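Local atomic coordinates of Alpha/beta hydrolase fold protein (Sphaerobacter thermophilus, PDB entry 3R0V), a protein that probably acts as a hydrolase of the alpha/beta hydrolase fold, with a substrate and reaction that remain to be established. Residues Q5-S10 against I15-S20. Numbering follows the deposited sequence.
Sequences QTVPSS and IAFERS. With BME (beta-mercaptoethanol), chain D.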
ATOM      1  N   GLN A   5       4.306  10.260 -17.517  1.00 27.98           N
ATOM      2  CA  GLN A   5       3.596   9.677 -18.647  1.00 23.79           C
ATOM      3  C   GLN A   5       2.424   8.855 -18.127  1.00 17.96           C
ATOM      4  O   GLN A   5       2.188   8.807 -16.920  1.00 17.31           O
ATOM      5  CB  GLN A   5       4.532   8.776 -19.454  1.00 33.77           C
ATOM      6  CG  GLN A   5       5.957   9.273 -19.572  1.00 43.96           C
ATOM      7  CD  GLN A   5       6.834   8.794 -18.433  1.00 48.06           C
ATOM      8  OE1 GLN A   5       6.580   9.098 -17.267  1.00 46.92           O
ATOM      9  NE2 GLN A   5       7.872   8.030 -18.766  1.00 46.18           N
ATOM     10  N   THR A   6       1.690   8.227 -19.040  1.00 16.55           N
ATOM     11  CA  THR A   6       0.637   7.285 -18.680  1.00 14.15           C
ATOM     12  C   THR A   6       0.712   6.032 -19.544  1.00 17.31           C
ATOM     13  O   THR A   6       1.233   6.053 -20.667  1.00 19.85           O
ATOM     14  CB  THR A   6      -0.798   7.892 -18.796  1.00 19.63           C
ATOM     15  OG1 THR A   6      -1.147   8.060 -20.177  1.00 22.14           O
ATOM     16  CG2 THR A   6      -0.889   9.234 -18.085  1.00 19.60           C
ATOM     17  N   VAL A   7       0.194   4.938 -19.004  1.00 15.43           N
ATOM     18  CA  VAL A   7      -0.027   3.728 -19.779  1.00 17.11           C
ATOM     19  C   VAL A   7      -1.447   3.288 -19.509  1.00 15.42           C
ATOM     20  O   VAL A   7      -1.974   3.491 -18.401  1.00 15.01           O
ATOM     21  CB  VAL A   7       0.933   2.583 -19.396  1.00 16.66           C
ATOM     22  CG1 VAL A   7       2.328   2.825 -19.994  1.00 19.55           C
ATOM     23  CG2 VAL A   7       0.999   2.407 -17.880  1.00 18.93           C
ATOM     24  N   PRO A   8      -2.088   2.697 -20.512  1.00 14.85           N
ATOM     25  CA  PRO A   8      -3.469   2.244 -20.335  1.00 16.31           C
ATOM     26  C   PRO A   8      -3.545   0.910 -19.620  1.00 16.32           C
ATOM     27  O   PRO A   8      -2.803  -0.025 -19.918  1.00 16.90           O
ATOM     28  CB  PRO A   8      -3.961   2.074 -21.770  1.00 16.18           C
ATOM     29  CG  PRO A   8      -2.725   1.740 -22.541  1.00 20.24           C
ATOM     30  CD  PRO A   8      -1.601   2.492 -21.889  1.00 18.60           C
ATOM     31  N   SER A   9      -4.457   0.828 -18.662  1.00 14.61           N
ATOM     32  CA  SER A   9      -4.774  -0.433 -18.026  1.00 12.88           C
ATOM     33  C   SER A   9      -5.636  -1.254 -18.995  1.00 12.58           C
ATOM     34  O   SER A   9      -6.088  -0.739 -20.015  1.00 14.35           O
ATOM     35  CB  SER A   9      -5.540  -0.159 -16.722  1.00 12.85           C
ATOM     36  OG  SER A   9      -5.617  -1.325 -15.924  1.00 13.20           O
ATOM     37  N   SER A  10      -5.865  -2.521 -18.668  1.00 13.34           N
ATOM     38  CA  SER A  10      -6.675  -3.402 -19.508  0.69 15.11           C
ATOM     39  C   SER A  10      -8.026  -2.776 -19.864  1.00 14.55           C
ATOM     40  O   SER A  10      -8.497  -2.905 -21.003  1.00 17.61           O
ATOM     41  CB  SER A  10      -6.886  -4.754 -18.813  0.69 16.79           C
ATOM     42  OG  SER A  10      -7.543  -5.676 -19.671  0.69 19.63           O
ATOM     43  N   ILE A  15      -3.106   5.246 -16.508  1.00 12.08           N
ATOM     44  CA  ILE A  15      -2.416   5.194 -15.222  1.00 12.08           C
ATOM     45  C   ILE A  15      -1.129   6.001 -15.323  1.00 12.20           C
ATOM     46  O   ILE A  15      -0.245   5.680 -16.125  1.00 12.71           O
ATOM     47  CB  ILE A  15      -2.093   3.742 -14.807  1.00 11.89           C
ATOM     48  CG1 ILE A  15      -3.377   2.902 -14.808  1.00 14.58           C
ATOM     49  CG2 ILE A  15      -1.403   3.700 -13.424  1.00 11.21           C
ATOM     50  CD1 ILE A  15      -4.426   3.311 -13.767  1.00 17.85           C
ATOM     51  N   ALA A  16      -1.041   7.062 -14.521  1.00 11.47           N
ATOM     52  CA  ALA A  16       0.093   7.984 -14.559  1.00 12.92           C
ATOM     53  C   ALA A  16       1.253   7.468 -13.713  1.00 12.61           C
ATOM     54  O   ALA A  16       1.056   6.918 -12.629  1.00 12.51           O
ATOM     55  CB  ALA A  16      -0.344   9.381 -14.082  1.00 11.57           C
ATOM     56  N   PHE A  17       2.472   7.663 -14.205  1.00 12.73           N
ATOM     57  CA  PHE A  17       3.648   7.162 -13.502  1.00 14.45           C
ATOM     58  C   PHE A  17       4.869   7.980 -13.866  1.00 18.32           C
ATOM     59  O   PHE A  17       4.853   8.759 -14.822  1.00 17.04           O
ATOM     60  CB  PHE A  17       3.916   5.689 -13.843  1.00 14.53           C
ATOM     61  CG  PHE A  17       4.416   5.477 -15.247  1.00 14.09           C
ATOM     62  CD1 PHE A  17       5.774   5.322 -15.507  1.00 14.73           C
ATOM     63  CD2 PHE A  17       3.536   5.445 -16.306  1.00 16.94           C
ATOM     64  CE1 PHE A  17       6.235   5.147 -16.803  1.00 18.01           C
ATOM     65  CE2 PHE A  17       3.993   5.270 -17.602  1.00 17.85           C
ATOM     66  CZ  PHE A  17       5.347   5.114 -17.845  1.00 15.83           C
ATOM     67  N   GLU A  18       5.928   7.803 -13.085  1.00 15.32           N
ATOM     68  CA  GLU A  18       7.215   8.368 -13.448  1.00 16.52           C
ATOM     69  C   GLU A  18       8.333   7.382 -13.134  1.00 18.51           C
ATOM     70  O   GLU A  18       8.213   6.575 -12.215  1.00 16.32           O
ATOM     71  CB  GLU A  18       7.454   9.716 -12.773  1.00 23.31           C
ATOM     72  CG  GLU A  18       7.401   9.709 -11.270  1.00 28.56           C
ATOM     73  CD  GLU A  18       7.550  11.110 -10.695  1.00 40.20           C
ATOM     74  OE1 GLU A  18       8.700  11.574 -10.542  1.00 46.75           O
ATOM     75  OE2 GLU A  18       6.517  11.754 -10.411  1.00 37.68           O
ATOM     76  N   ARG A  19       9.395   7.446 -13.931  1.00 17.12           N
ATOM     77  CA  ARG A  19      10.557   6.584 -13.785  1.00 16.64           C
ATOM     78  C   ARG A  19      11.741   7.413 -13.340  1.00 17.83           C
ATOM     79  O   ARG A  19      11.920   8.548 -13.789  1.00 21.06           O
ATOM     80  CB  ARG A  19      10.979   5.995 -15.128  1.00 22.21           C
ATOM     81  CG  ARG A  19      10.031   5.061 -15.829  1.00 26.98           C
ATOM     82  CD  ARG A  19      10.826   4.224 -16.852  1.00 29.71           C
ATOM     83  NE  ARG A  19       9.946   3.446 -17.716  1.00 28.52           N
ATOM     84  CZ  ARG A  19       9.244   3.971 -18.710  1.00 28.66           C
ATOM     85  NH1 ARG A  19       9.326   5.275 -18.954  1.00 25.80           N
ATOM     86  NH2 ARG A  19       8.457   3.204 -19.454  1.00 30.86           N
ATOM     87  N   SER A  20      12.599   6.828 -12.525  1.00 16.84           N
ATOM     88  CA  SER A  20      13.856   7.478 -12.203  1.00 18.10           C
ATOM     89  C   SER A  20      14.884   6.407 -11.947  1.00 17.10           C
ATOM     90  O   SER A  20      14.553   5.228 -11.831  1.00 16.59           O
ATOM     91  CB  SER A  20      13.715   8.389 -10.984  1.00 20.89           C
ATOM     92  OG  SER A  20      13.281   7.662  -9.849  1.00 21.84           O
TER
HETATM   93  C1  BME D 262       2.146  12.356 -15.404  1.00 34.88           C
HETATM   94  C2  BME D 262       1.218  11.974 -16.554  1.00 17.57           C
HETATM   95  O1  BME D 262       2.906  11.232 -15.013  1.00 34.15           O
HETATM   96  S2  BME D 262       0.016  13.278 -16.916  1.00 59.60           S
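One face of the Phe17 ring is overlaid by the side-chain amide of Gln5, whose plane is turned 29° from that of the ring in an offset stack, with Gln5 CD 4.0 Å from Phe17 CZ. The carbonyl carbon of Thr6, Ile15 O and Arg19 CG lie around the ring's edge. Arg19 in turn presents a guanidinium face to the ring rim, with Phe17 CE1 3.7 Å above the middle of its plane, while Arg19 NH2 is hydrogen-bonded to the carbonyl oxygen of Ala84. Val7 CG1 comes up obliquely to Phe17 CE2 at 3.8 Å. With chi1 at 71°, Phe17 CG sits between its backbone N and carbonyl carbon, bringing the ring in against Gln5. A serine in its place would probably leave the Gln5 amide without a surface to lie on and Val7 CG1 without its aromatic neighbour. The two segments form the N-terminal beta hairpin, strands 6-8 and 14-16, from which the chain runs on to edge strand 20-21 of the central sheet of the alpha/beta hydrolase fold. Val7 and Ile15 make its hydrogen-bonded pair, with Val7 N to Ile15 O at 3.0 Å and a straighter return bond from Ile15 N to Val7 O at 2.8 Å (165° at the hydrogen). A second reciprocal pair of backbone bonds joins Phe17 N to Gln5 O at 3.0 Å and Gln5 N to Phe17 O at 3.1 Å. Thr6 and Ala16, the non-hydrogen-bonded pair, pack CG2 against CB on the sheet face opposite Val7 and Ile15. A beta-mercaptoethanol, presumably a crystallisation additive, takes a hydrogen bond from Gln5 N at O1 and gives one to Gln5 O. Helix 71-84 adjoins the hairpin, with Ile81 touching Ile15 and Asp77 accepting a hydrogen bond from Ser9 OG.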